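PbICP-C (Plasmodium berghei, PDB 3PNR) probably inhibits papain-like cysteine peptidases of the parasite or its host, as a chagasin-like domain of the falstatin family. Local coordinates at residues 70-75 with 85-90; 79-84 with 179-184; 94-97 with 102-105; 164-169 with 175-180. All blocks are in the same frame, centred on the assembly; numbering follows the deposited sequence.

Contact 1 of 4, residues 70-75 with 85-90; sequences VLLGIH and NFPTKL. With CD (cadmium ion), chain F.
At a classic beta bulge on strand 68-75, an outermost strand, within this chain, of the four-stranded sheet, Leu72 reaches out to Phe86 and Pro87 in the loop that follows. Its two methyl branches divide the work. CD1 stands over the centre of the Phe86 ring, 3.7 Å from the ring centroid and 13° off the ring normal, a CH-pi contact over the face. CD2 turns to the proline and lies 3.7 Å from Pro87 CD. A branched aliphatic residue suits this place because one side chain can cover a flat ring and the side of a pyrrolidine at once. The Leu72 and Phe86 side chains cross at about a right angle. With Phe86 CG set beside its own backbone N (chi1 -65°), the ring comes in closer to the strand, and Tyr168 meets it edge-to-face.

The bulge itself is made by Leu72 and Gly73, which both face Val164 of the neighbouring strand. Gly73 passes close to the imidazole of His75, whose NE2 lies 4.1 Å from Gly73 CA; a CB there would clash with NE2, so the lack of a side chain suits the place. The same imidazole binds a cadmium ion through ND1, at 2.4 Å, and Asp77 and water 1 are further ligands of the ion. The strand, covered here by an apolar loop, is an edge of a two-sheet beta sandwich, consistent with the immunoglobulin-like fold of chagasin-type inhibitors.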
loop_
_atom_site.group_PDB
_atom_site.type_symbol
_atom_site.label_atom_id
_atom_site.label_comp_id
_atom_site.label_asym_id
_atom_site.label_seq_id
_atom_site.Cartn_x
_atom_site.Cartn_y
_atom_site.Cartn_z
ATOM N N VAL B 70 10.132 -3.094 12.750
ATOM C CA VAL B 70 10.746 -4.349 13.185
ATOM C C VAL B 70 11.700 -4.128 14.362
ATOM O O VAL B 70 12.540 -3.226 14.328
ATOM C CB VAL B 70 11.520 -4.994 12.030
ATOM C CG1 VAL B 70 11.994 -6.393 12.399
ATOM C CG2 VAL B 70 10.657 -5.037 10.804
ATOM N N LEU B 71 11.563 -4.936 15.410
ATOM C CA LEU B 71 12.546 -4.918 16.492
ATOM C C LEU B 71 13.784 -5.655 16.015
ATOM O O LEU B 71 13.728 -6.848 15.722
ATOM C CB LEU B 71 12.010 -5.572 17.760
ATOM C CG LEU B 71 13.103 -5.954 18.771
ATOM C CD1 LEU B 71 13.665 -4.731 19.494
ATOM C CD2 LEU B 71 12.578 -6.984 19.768
ATOM N N LEU B 72 14.898 -4.938 15.933
ATOM C CA LEU B 72 16.084 -5.461 15.267
ATOM C C LEU B 72 17.159 -5.988 16.211
ATOM O O LEU B 72 17.980 -6.811 15.811
ATOM C CB LEU B 72 16.684 -4.402 14.335
ATOM C CG LEU B 72 15.909 -4.133 13.044
ATOM C CD1 LEU B 72 16.534 -2.963 12.310
ATOM C CD2 LEU B 72 15.866 -5.379 12.163
ATOM N N GLY B 73 17.172 -5.517 17.453
ATOM C CA GLY B 73 18.185 -5.986 18.379
ATOM C C GLY B 73 18.275 -5.313 19.734
ATOM O O GLY B 73 17.835 -4.174 19.914
ATOM N N ILE B 74 18.841 -6.054 20.687
ATOM C CA ILE B 74 19.230 -5.534 21.991
ATOM C C ILE B 74 20.749 -5.668 22.101
ATOM O O ILE B 74 21.287 -6.758 21.897
ATOM C CB ILE B 74 18.577 -6.339 23.131
ATOM C CG1 ILE B 74 17.092 -6.566 22.851
ATOM C CG2 ILE B 74 18.747 -5.618 24.462
ATOM C CD1 ILE B 74 16.213 -5.381 23.218
ATOM N N HIS B 75 21.442 -4.571 22.403
ATOM C CA HIS B 75 22.906 -4.596 22.500
ATOM C C HIS B 75 23.424 -3.980 23.799
ATOM O O HIS B 75 22.795 -3.091 24.376
ATOM C CB HIS B 75 23.552 -3.860 21.319
ATOM C CG HIS B 75 23.028 -4.279 19.981
ATOM N ND1 HIS B 75 23.548 -5.345 19.278
ATOM C CD2 HIS B 75 22.033 -3.774 19.214
ATOM C CE1 HIS B 75 22.893 -5.481 18.137
ATOM N NE2 HIS B 75 21.968 -4.541 18.076
ATOM N N ASN B 85 22.026 -4.273 5.834
ATOM C CA ASN B 85 22.072 -5.581 6.483
ATOM C C ASN B 85 20.806 -5.996 7.217
ATOM O O ASN B 85 20.800 -7.020 7.911
ATOM C CB ASN B 85 23.249 -5.653 7.454
ATOM C CG ASN B 85 24.584 -5.644 6.747
ATOM O OD1 ASN B 85 24.715 -6.161 5.635
ATOM N ND2 ASN B 85 25.590 -5.054 7.390
ATOM N N PHE B 86 19.744 -5.204 7.085
ATOM C CA PHE B 86 18.466 -5.575 7.677
ATOM C C PHE B 86 17.906 -6.819 6.998
ATOM O O PHE B 86 18.193 -7.081 5.826
ATOM C CB PHE B 86 17.436 -4.448 7.560
ATOM C CG PHE B 86 17.785 -3.208 8.330
ATOM C CD1 PHE B 86 18.853 -3.193 9.212
ATOM C CD2 PHE B 86 17.016 -2.058 8.193
ATOM C CE1 PHE B 86 19.165 -2.048 9.925
ATOM C CE2 PHE B 86 17.320 -0.908 8.907
ATOM C CZ PHE B 86 18.400 -0.906 9.778
ATOM N N PRO B 87 17.080 -7.576 7.734
ATOM C CA PRO B 87 16.384 -8.775 7.247
ATOM C C PRO B 87 15.436 -8.472 6.080
ATOM O O PRO B 87 14.605 -7.562 6.168
ATOM C CB PRO B 87 15.562 -9.226 8.463
ATOM C CG PRO B 87 16.107 -8.485 9.633
ATOM C CD PRO B 87 16.698 -7.227 9.114
ATOM N N THR B 88 15.554 -9.238 4.999
ATOM C CA THR B 88 14.634 -9.110 3.870
ATOM C C THR B 88 13.371 -9.916 4.138
ATOM O O THR B 88 12.390 -9.827 3.396
ATOM C CB THR B 88 15.268 -9.601 2.557
ATOM O OG1 THR B 88 15.750 -10.939 2.725
ATOM C CG2 THR B 88 16.422 -8.707 2.145
ATOM N N LYS B 89 13.403 -10.697 5.211
ATOM C CA LYS B 89 12.303 -11.591 5.549
ATOM C C LYS B 89 11.692 -11.292 6.915
ATOM O O LYS B 89 12.172 -10.433 7.662
ATOM C CB LYS B 89 12.764 -13.051 5.485
ATOM C CG LYS B 89 13.290 -13.451 4.113
ATOM C CD LYS B 89 13.741 -14.902 4.071
ATOM C CE LYS B 89 14.264 -15.265 2.683
ATOM N NZ LYS B 89 14.697 -16.688 2.585
ATOM N N LEU B 90 10.626 -12.014 7.231
ATOM C CA LEU B 90 9.887 -11.800 8.464
ATOM C C LEU B 90 10.729 -12.114 9.707
ATOM O O LEU B 90 11.369 -13.161 9.789
ATOM C CB LEU B 90 8.619 -12.653 8.452
ATOM C CG LEU B 90 7.328 -11.867 8.699
ATOM C CD1 LEU B 90 6.131 -12.513 7.978
ATOM C CD2 LEU B 90 7.074 -11.696 10.193
HETATM CD CD CD F . 25.940 -5.764 19.423
HETATM O O HOH W 1 24.788 -8.000 19.569
#

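Contact 2 of 4, residues 79-84 with 179-184; sequences PIINPE and TKIIYV
Ile81 and Thr179 lie where residues 79-84, mostly loop, run in the opposite sense to strand 178-186 across one face of it, and their CA atoms, 8.0 Å apart, mark the nearest approach of two backbones that are joined by side chains alone. Ile81 and Thr179 reach toward each other tip to tip. The CG2 branch of Ile81, lying anti to the backbone N (chi1 -57° for CG1), comes within 3.8 Å of Thr179 OG1 and 4.0 Å of Thr179 CG2. Its other branch continues along the strand, where Ile81 CG1 is 4.3 Å from Ile181 CD1, a looser apolar touch.

Thr179 and Ile181, two residues apart, share the face of the four-stranded sheet that is turned away from the second sheet of the sandwich. Lys180 and Ile182 alternate to the inner side, where Lys180 forms a salt bridge with Glu43. Beta-branched residues suit an extended strand, and here they also present compact apolar groups to the covering loop. Threonine can do this with its methyl while keeping its hydroxyl paired: Thr179 OG1 is hydrogen-bonded to Ser166 OG, so its closeness to a methyl costs it no polar partner. Phe86 packs on both Ile81 and Thr179, and Gln42 of the adjoining strand 41-49 touches Ile81 and Ile181. Pro79, further back in the loop, rests on Tyr162 and Val164.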
loop_
_atom_site.group_PDB
_atom_site.type_symbol
_atom_site.label_atom_id
_atom_site.label_comp_id
_atom_site.label_asym_id
_atom_site.label_seq_id
_atom_site.Cartn_x
_atom_site.Cartn_y
_atom_site.Cartn_z
ATOM N N PRO B 79 25.215 0.343 19.057
ATOM C CA PRO B 79 25.047 -0.351 17.775
ATOM C C PRO B 79 25.381 0.528 16.567
ATOM O O PRO B 79 25.023 1.709 16.521
ATOM C CB PRO B 79 23.551 -0.711 17.763
ATOM C CG PRO B 79 22.990 -0.232 19.094
ATOM C CD PRO B 79 23.927 0.819 19.582
ATOM N N ILE B 80 26.070 -0.053 15.594
ATOM C CA ILE B 80 26.332 0.634 14.338
ATOM C C ILE B 80 25.241 0.230 13.348
ATOM O O ILE B 80 25.078 -0.951 13.042
ATOM C CB ILE B 80 27.741 0.303 13.785
ATOM C CG1 ILE B 80 28.146 1.302 12.700
ATOM C CG2 ILE B 80 27.809 -1.132 13.271
ATOM C CD1 ILE B 80 28.400 2.700 13.224
ATOM N N ILE B 81 24.482 1.209 12.865
ATOM C CA ILE B 81 23.298 0.925 12.054
ATOM C C ILE B 81 23.588 0.822 10.562
ATOM O O ILE B 81 23.960 1.809 9.930
ATOM C CB ILE B 81 22.205 1.992 12.256
ATOM C CG1 ILE B 81 21.833 2.100 13.734
ATOM C CG2 ILE B 81 20.978 1.656 11.432
ATOM C CD1 ILE B 81 21.462 0.779 14.356
ATOM N N ASN B 82 23.406 -0.373 10.004
ATOM C CA ASN B 82 23.495 -0.552 8.557
ATOM C C ASN B 82 22.265 -1.234 7.950
ATOM O O ASN B 82 22.113 -2.454 8.054
ATOM C CB ASN B 82 24.765 -1.306 8.167
ATOM C CG ASN B 82 25.067 -1.193 6.683
ATOM O OD1 ASN B 82 24.657 -0.230 6.027
ATOM N ND2 ASN B 82 25.781 -2.177 6.143
ATOM N N PRO B 83 21.387 -0.440 7.311
ATOM C CA PRO B 83 20.149 -0.921 6.680
ATOM C C PRO B 83 20.431 -1.908 5.554
ATOM O O PRO B 83 19.613 -2.789 5.283
ATOM C CB PRO B 83 19.518 0.360 6.124
ATOM C CG PRO B 83 20.107 1.472 6.953
ATOM C CD PRO B 83 21.511 1.026 7.234
ATOM N N GLU B 84 21.580 -1.753 4.904
ATOM C CA GLU B 84 22.041 -2.737 3.939
ATOM C C GLU B 84 21.882 -4.149 4.514
ATOM O O GLU B 84 21.622 -5.104 3.778
ATOM C CB GLU B 84 23.513 -2.490 3.611
ATOM C CG GLU B 84 23.905 -2.811 2.181
ATOM C CD GLU B 84 23.921 -1.579 1.290
ATOM O OE1 GLU B 84 23.916 -0.450 1.832
ATOM O OE2 GLU B 84 23.949 -1.738 0.049
ATOM N N THR B 179 15.403 4.678 11.805
ATOM C CA THR B 179 15.830 3.798 12.881
ATOM C C THR B 179 15.734 4.482 14.236
ATOM O O THR B 179 16.153 5.631 14.389
ATOM C CB THR B 179 17.252 3.318 12.629
ATOM O OG1 THR B 179 17.337 2.804 11.289
ATOM C CG2 THR B 179 17.644 2.239 13.626
ATOM N N LYS B 180 15.154 3.780 15.206
ATOM C CA LYS B 180 15.044 4.288 16.571
ATOM C C LYS B 180 15.824 3.425 17.559
ATOM O O LYS B 180 15.463 2.273 17.807
ATOM C CB LYS B 180 13.587 4.367 17.025
ATOM C CG LYS B 180 12.654 5.128 16.091
ATOM C CD LYS B 180 13.144 6.530 15.757
ATOM C CE LYS B 180 12.013 7.361 15.153
ATOM N NZ LYS B 180 12.499 8.283 14.085
ATOM N N ILE B 181 16.896 3.990 18.111
ATOM C CA ILE B 181 17.614 3.369 19.218
ATOM C C ILE B 181 17.113 3.909 20.553
ATOM O O ILE B 181 17.161 5.110 20.805
ATOM C CB ILE B 181 19.106 3.666 19.148
ATOM C CG1 ILE B 181 19.650 3.319 17.761
ATOM C CG2 ILE B 181 19.842 2.926 20.272
ATOM C CD1 ILE B 181 20.764 4.227 17.305
ATOM N N ILE B 182 16.624 3.018 21.403
ATOM C CA ILE B 182 16.270 3.388 22.765
ATOM C C ILE B 182 17.427 3.008 23.669
ATOM O O ILE B 182 17.828 1.840 23.716
ATOM C CB ILE B 182 15.019 2.651 23.258
ATOM C CG1 ILE B 182 13.936 2.669 22.182
ATOM C CG2 ILE B 182 14.522 3.267 24.553
ATOM C CD1 ILE B 182 13.789 4.008 21.518
ATOM N N TYR B 183 17.975 3.997 24.368
ATOM C CA TYR B 183 19.022 3.742 25.347
ATOM C C TYR B 183 18.418 3.672 26.747
ATOM O O TYR B 183 18.208 4.694 27.397
ATOM C CB TYR B 183 20.112 4.805 25.279
ATOM C CG TYR B 183 21.271 4.496 26.186
ATOM C CD1 TYR B 183 22.040 3.355 25.994
ATOM C CD2 TYR B 183 21.593 5.336 27.244
ATOM C CE1 TYR B 183 23.100 3.058 26.826
ATOM C CE2 TYR B 183 22.653 5.051 28.082
ATOM C CZ TYR B 183 23.405 3.911 27.870
ATOM O OH TYR B 183 24.464 3.626 28.706
ATOM N N VAL B 184 18.133 2.453 27.190
ATOM C CA VAL B 184 17.434 2.221 28.448
ATOM C C VAL B 184 18.390 1.844 29.581
ATOM O O VAL B 184 19.284 1.011 29.413
ATOM C CB VAL B 184 16.380 1.107 28.292
ATOM C CG1 VAL B 184 15.788 0.734 29.646
ATOM C CG2 VAL B 184 15.292 1.537 27.321
#

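Contact 3 of 4, residues 94-97 with 102-105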
loop_
_atom_site.group_PDB
_atom_site.type_symbol
_atom_site.label_atom_id
_atom_site.label_comp_id
_atom_site.label_asym_id
_atom_site.label_seq_id
_atom_site.Cartn_x
_atom_site.Cartn_y
_atom_site.Cartn_z
ATOM N N SER B 94 10.593 -12.538 19.453
ATOM C CA SER B 94 10.711 -11.447 20.420
ATOM C C SER B 94 11.959 -11.664 21.269
ATOM O O SER B 94 12.580 -12.725 21.205
ATOM C CB SER B 94 9.478 -11.375 21.323
ATOM O OG SER B 94 8.448 -10.605 20.730
ATOM N N PHE B 95 12.334 -10.667 22.066
ATOM C CA PHE B 95 13.560 -10.778 22.857
ATOM C C PHE B 95 13.324 -11.102 24.329
ATOM O O PHE B 95 12.755 -10.296 25.067
ATOM C CB PHE B 95 14.428 -9.524 22.740
ATOM C CG PHE B 95 15.805 -9.702 23.320
ATOM C CD1 PHE B 95 16.833 -10.241 22.550
ATOM C CD2 PHE B 95 16.069 -9.362 24.641
ATOM C CE1 PHE B 95 18.099 -10.420 23.078
ATOM C CE2 PHE B 95 17.330 -9.536 25.175
ATOM C CZ PHE B 95 18.349 -10.069 24.391
ATOM N N PHE B 96 13.784 -12.279 24.749
ATOM C CA PHE B 96 13.641 -12.712 26.138
ATOM C C PHE B 96 14.965 -13.209 26.713
ATOM O O PHE B 96 15.483 -14.244 26.296
ATOM C CB PHE B 96 12.576 -13.806 26.257
ATOM C CG PHE B 96 11.250 -13.427 25.660
ATOM C CD1 PHE B 96 10.491 -12.407 26.213
ATOM C CD2 PHE B 96 10.759 -14.093 24.547
ATOM C CE1 PHE B 96 9.266 -12.056 25.664
ATOM C CE2 PHE B 96 9.537 -13.747 23.993
ATOM C CZ PHE B 96 8.787 -12.729 24.556
ATOM N N SER B 97 15.516 -12.463 27.666
ATOM C CA SER B 97 16.736 -12.881 28.351
ATOM C C SER B 97 16.582 -12.740 29.863
ATOM O O SER B 97 15.558 -12.259 30.351
ATOM C CB SER B 97 17.950 -12.081 27.863
ATOM O OG SER B 97 17.956 -10.769 28.403
ATOM N N VAL B 102 12.050 -7.796 25.427
ATOM C CA VAL B 102 11.372 -6.869 24.522
ATOM C C VAL B 102 10.664 -7.590 23.367
ATOM O O VAL B 102 11.196 -8.532 22.770
ATOM C CB VAL B 102 12.329 -5.784 23.975
ATOM C CG1 VAL B 102 11.531 -4.569 23.523
ATOM C CG2 VAL B 102 13.355 -5.381 25.035
ATOM N N THR B 103 9.456 -7.137 23.058
ATOM C CA THR B 103 8.611 -7.813 22.079
ATOM C C THR B 103 8.649 -7.154 20.702
ATOM O O THR B 103 8.839 -5.942 20.593
ATOM C CB THR B 103 7.160 -7.835 22.561
ATOM O OG1 THR B 103 6.761 -6.502 22.901
ATOM C CG2 THR B 103 7.027 -8.727 23.785
ATOM N N GLN B 104 8.470 -7.960 19.657
ATOM C CA GLN B 104 8.322 -7.439 18.300
ATOM C C GLN B 104 7.079 -6.560 18.230
ATOM O O GLN B 104 6.053 -6.888 18.828
ATOM C CB GLN B 104 8.200 -8.582 17.289
ATOM C CG GLN B 104 9.507 -9.292 16.975
ATOM C CD GLN B 104 10.471 -8.426 16.175
ATOM O OE1 GLN B 104 10.089 -7.403 15.602
ATOM N NE2 GLN B 104 11.731 -8.836 16.136
ATOM N N PRO B 105 7.162 -5.431 17.505
ATOM C CA PRO B 105 5.969 -4.577 17.436
ATOM C C PRO B 105 4.774 -5.337 16.858
ATOM O O PRO B 105 4.941 -6.150 15.946
ATOM C CB PRO B 105 6.404 -3.434 16.508
ATOM C CG PRO B 105 7.898 -3.408 16.607
ATOM C CD PRO B 105 8.304 -4.854 16.774
#
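Phe95 and Val102 face each other as an antiparallel hydrogen-bonded pair, each giving its N-H to the other's carbonyl. Phe95 N donates to Val102 O, and the return bond, from Val102 N to Phe95 O, is 2.6 Å long. One residue back from the pair, a side chain takes over from the backbone: Ser94 OG accepts the N-H of Gln104 at 2.9 Å, a fairly straight bond at 159°. Serine suits this place because its short side chain, with OG set beside its own backbone N, carries an acceptor directly to the opposite strand.

These bonds close the beta hairpin of strands 95-96 and 100-107, at the edge of the five-stranded sheet. Other polar groups of Thr103 and Gln104 turn to other neighbours. Thr103 OG1 accepts from Val152 N and Thr103 O from Ser151 OG, both on strand 146-155, and Thr103 also bonds Val152 through the backbone. The amide of Gln104, its chain bent at chi2 (-70°), gives NE2 to Leu71 O and to Lys93 O, so one nitrogen ties the hairpin to strand 68-75 and to the residue before Ser94.

Apolar contact is slight across the pair, with Phe95 CB 4.5 Å from Val102 CB. Both residues point to the side where Ile74 packs on them, and Val102 also meets Ile163 and Tyr165. Phe96, on the other side, brings CE1 within 4.4 Å of Thr103 CG2.

Contact 4 of 4, residues 164-169 with 175-180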
loop_
_atom_site.group_PDB
_atom_site.type_symbol
_atom_site.label_atom_id
_atom_site.label_comp_id
_atom_site.label_asym_id
_atom_site.label_seq_id
_atom_site.Cartn_x
_atom_site.Cartn_y
_atom_site.Cartn_z
ATOM N N VAL B 164 16.964 -1.595 19.507
ATOM C CA VAL B 164 16.894 -1.034 18.156
ATOM C C VAL B 164 15.608 -1.367 17.391
ATOM O O VAL B 164 15.245 -2.530 17.212
ATOM C CB VAL B 164 18.118 -1.427 17.321
ATOM C CG1 VAL B 164 18.053 -0.770 15.957
ATOM C CG2 VAL B 164 19.390 -1.026 18.045
ATOM N N TYR B 165 14.915 -0.324 16.958
ATOM C CA TYR B 165 13.733 -0.482 16.125
ATOM C C TYR B 165 13.986 0.194 14.794
ATOM O O TYR B 165 14.730 1.176 14.715
ATOM C CB TYR B 165 12.533 0.196 16.769
ATOM C CG TYR B 165 12.104 -0.384 18.090
ATOM C CD1 TYR B 165 11.332 -1.535 18.143
ATOM C CD2 TYR B 165 12.446 0.236 19.286
ATOM C CE1 TYR B 165 10.923 -2.064 19.347
ATOM C CE2 TYR B 165 12.040 -0.283 20.502
ATOM C CZ TYR B 165 11.277 -1.436 20.525
ATOM O OH TYR B 165 10.865 -1.964 21.724
ATOM N N SER B 166 13.359 -0.307 13.740
ATOM C CA SER B 166 13.415 0.414 12.484
ATOM C C SER B 166 12.157 0.239 11.665
ATOM O O SER B 166 11.540 -0.825 11.663
ATOM C CB SER B 166 14.646 0.023 11.672
ATOM O OG SER B 166 15.047 1.104 10.843
ATOM N N TYR B 167 11.792 1.323 10.988
ATOM C CA TYR B 167 10.687 1.375 10.050
ATOM C C TYR B 167 11.345 1.360 8.686
ATOM O O TYR B 167 11.975 2.342 8.281
ATOM C CB TYR B 167 9.939 2.692 10.258
ATOM C CG TYR B 167 8.552 2.788 9.654
ATOM C CD1 TYR B 167 7.566 1.864 9.970
ATOM C CD2 TYR B 167 8.218 3.838 8.801
ATOM C CE1 TYR B 167 6.289 1.966 9.430
ATOM C CE2 TYR B 167 6.952 3.952 8.263
ATOM C CZ TYR B 167 5.991 3.016 8.581
ATOM O OH TYR B 167 4.733 3.125 8.042
ATOM N N TYR B 168 11.234 0.234 7.987
ATOM C CA TYR B 168 11.887 0.088 6.691
ATOM C C TYR B 168 11.079 -0.816 5.761
ATOM O O TYR B 168 10.103 -1.435 6.181
ATOM C CB TYR B 168 13.334 -0.422 6.857
ATOM C CG TYR B 168 13.459 -1.885 7.222
ATOM C CD1 TYR B 168 13.252 -2.318 8.531
ATOM C CD2 TYR B 168 13.777 -2.836 6.260
ATOM C CE1 TYR B 168 13.356 -3.659 8.868
ATOM C CE2 TYR B 168 13.876 -4.187 6.584
ATOM C CZ TYR B 168 13.671 -4.592 7.892
ATOM O OH TYR B 168 13.778 -5.930 8.228
ATOM N N ARG B 169 11.481 -0.865 4.494
ATOM C CA ARG B 169 10.910 -1.807 3.540
ATOM C C ARG B 169 11.848 -3.002 3.354
ATOM O O ARG B 169 13.011 -2.835 2.975
ATOM C CB ARG B 169 10.679 -1.135 2.183
ATOM C CG ARG B 169 9.709 0.027 2.184
ATOM C CD ARG B 169 9.570 0.593 0.780
ATOM N NE ARG B 169 8.283 1.246 0.548
ATOM C CZ ARG B 169 7.938 1.832 -0.599
ATOM N NH1 ARG B 169 8.785 1.852 -1.622
ATOM N NH2 ARG B 169 6.749 2.400 -0.726
ATOM N N SER B 175 16.024 2.292 1.218
ATOM C CA SER B 175 15.094 3.342 0.838
ATOM C C SER B 175 14.374 3.934 2.038
ATOM O O SER B 175 13.281 3.499 2.387
ATOM C CB SER B 175 14.062 2.810 -0.166
ATOM O OG SER B 175 14.685 2.152 -1.263
ATOM N N GLY B 176 14.996 4.923 2.671
ATOM C CA GLY B 176 14.332 5.740 3.675
ATOM C C GLY B 176 14.019 5.050 4.984
ATOM O O GLY B 176 12.944 5.251 5.557
ATOM N N ALA B 177 14.964 4.250 5.469
ATOM C CA ALA B 177 14.814 3.578 6.756
ATOM C C ALA B 177 14.958 4.545 7.933
ATOM O O ALA B 177 15.972 5.234 8.058
ATOM C CB ALA B 177 15.814 2.423 6.880
ATOM N N ASN B 178 13.927 4.600 8.778
ATOM C CA ASN B 178 13.948 5.404 9.997
ATOM C C ASN B 178 14.228 4.512 11.206
ATOM O O ASN B 178 13.386 3.698 11.601
ATOM C CB ASN B 178 12.612 6.127 10.211
ATOM C CG ASN B 178 12.382 7.259 9.224
ATOM O OD1 ASN B 178 12.296 8.424 9.613
ATOM N ND2 ASN B 178 12.266 6.923 7.943
ATOM N N THR B 179 15.403 4.678 11.805
ATOM C CA THR B 179 15.830 3.798 12.881
ATOM C C THR B 179 15.734 4.482 14.236
ATOM O O THR B 179 16.153 5.631 14.389
ATOM C CB THR B 179 17.252 3.318 12.629
ATOM O OG1 THR B 179 17.337 2.804 11.289
ATOM C CG2 THR B 179 17.644 2.239 13.626
ATOM N N LYS B 180 15.154 3.780 15.206
ATOM C CA LYS B 180 15.044 4.288 16.571
ATOM C C LYS B 180 15.824 3.425 17.559
ATOM O O LYS B 180 15.463 2.273 17.807
ATOM C CB LYS B 180 13.587 4.367 17.025
ATOM C CG LYS B 180 12.654 5.128 16.091
ATOM C CD LYS B 180 13.144 6.530 15.757
ATOM C CE LYS B 180 12.013 7.361 15.153
ATOM N NZ LYS B 180 12.499 8.283 14.085
HETATM O O HOH W 2 13.464 1.023 4.090
#
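Ser166 and Thr179 point to the same side of the sheet from directly opposed positions, and their hydroxyls meet: Ser166 OG lies 2.9 Å from Thr179 OG1, and either could be the donor. A chi1 of -152° turns the serine hydroxyl toward the opposite strand, where it also comes 3.2 Å from Asn178 O, a weak and unsettled bond. Next to this pair Val164 CG1 packs at an oblique angle on Thr179 CG2, 3.8 Å away. On the other side of Ser166, Tyr168 CB touches Ala177 CB, also at 3.8 Å; the small alanine suits a place beside the tyrosine's CB. Tyr168 OH bonds to Pro87 O.

The strands form the beta hairpin 159-168/178-186. Tyr165 pairs with Lys180 and Tyr167 with Asn178, two hydrogen-bonded pairs either side of Ser166 and Thr179. Their side chains point to the opposite face. The ends of Tyr165, Tyr167 and Lys180 lead away, to Ser151, Asn62 and Glu43, while Asn178 OD1 bonds to Asn41. At the turn end of the hairpin, water 2 accepts the N-H of Arg169 (2.8 Å) and lies 3.0 Å from Ser175 O, one of several acceptors it could serve. Arg169 also forms a salt bridge with an acidic side chain of another protein chain in the assembly.

In the fold
Three of the contacts build on the four-stranded sheet. Contact 4 is the buried hairpin at its centre, held mainly by backbone bonds. Contact 2, also buried, shares Thr179 and Lys180 with it and covers one face by apolar packing; contact 1, at the surface, covers the sheet's outer strand with a ring and a proline against a leucine. Phe86 belongs to contact 1 and also touches contact 2. Contact 3 is partly buried in the second sheet, about 17 Å from contact 4 between centres, yet Val102 meets Tyr165 across the sandwich. Polar bonding is thus richest in the hairpins 3 and 4, whereas the loop contacts 1 and 2 depend on side-chain packing.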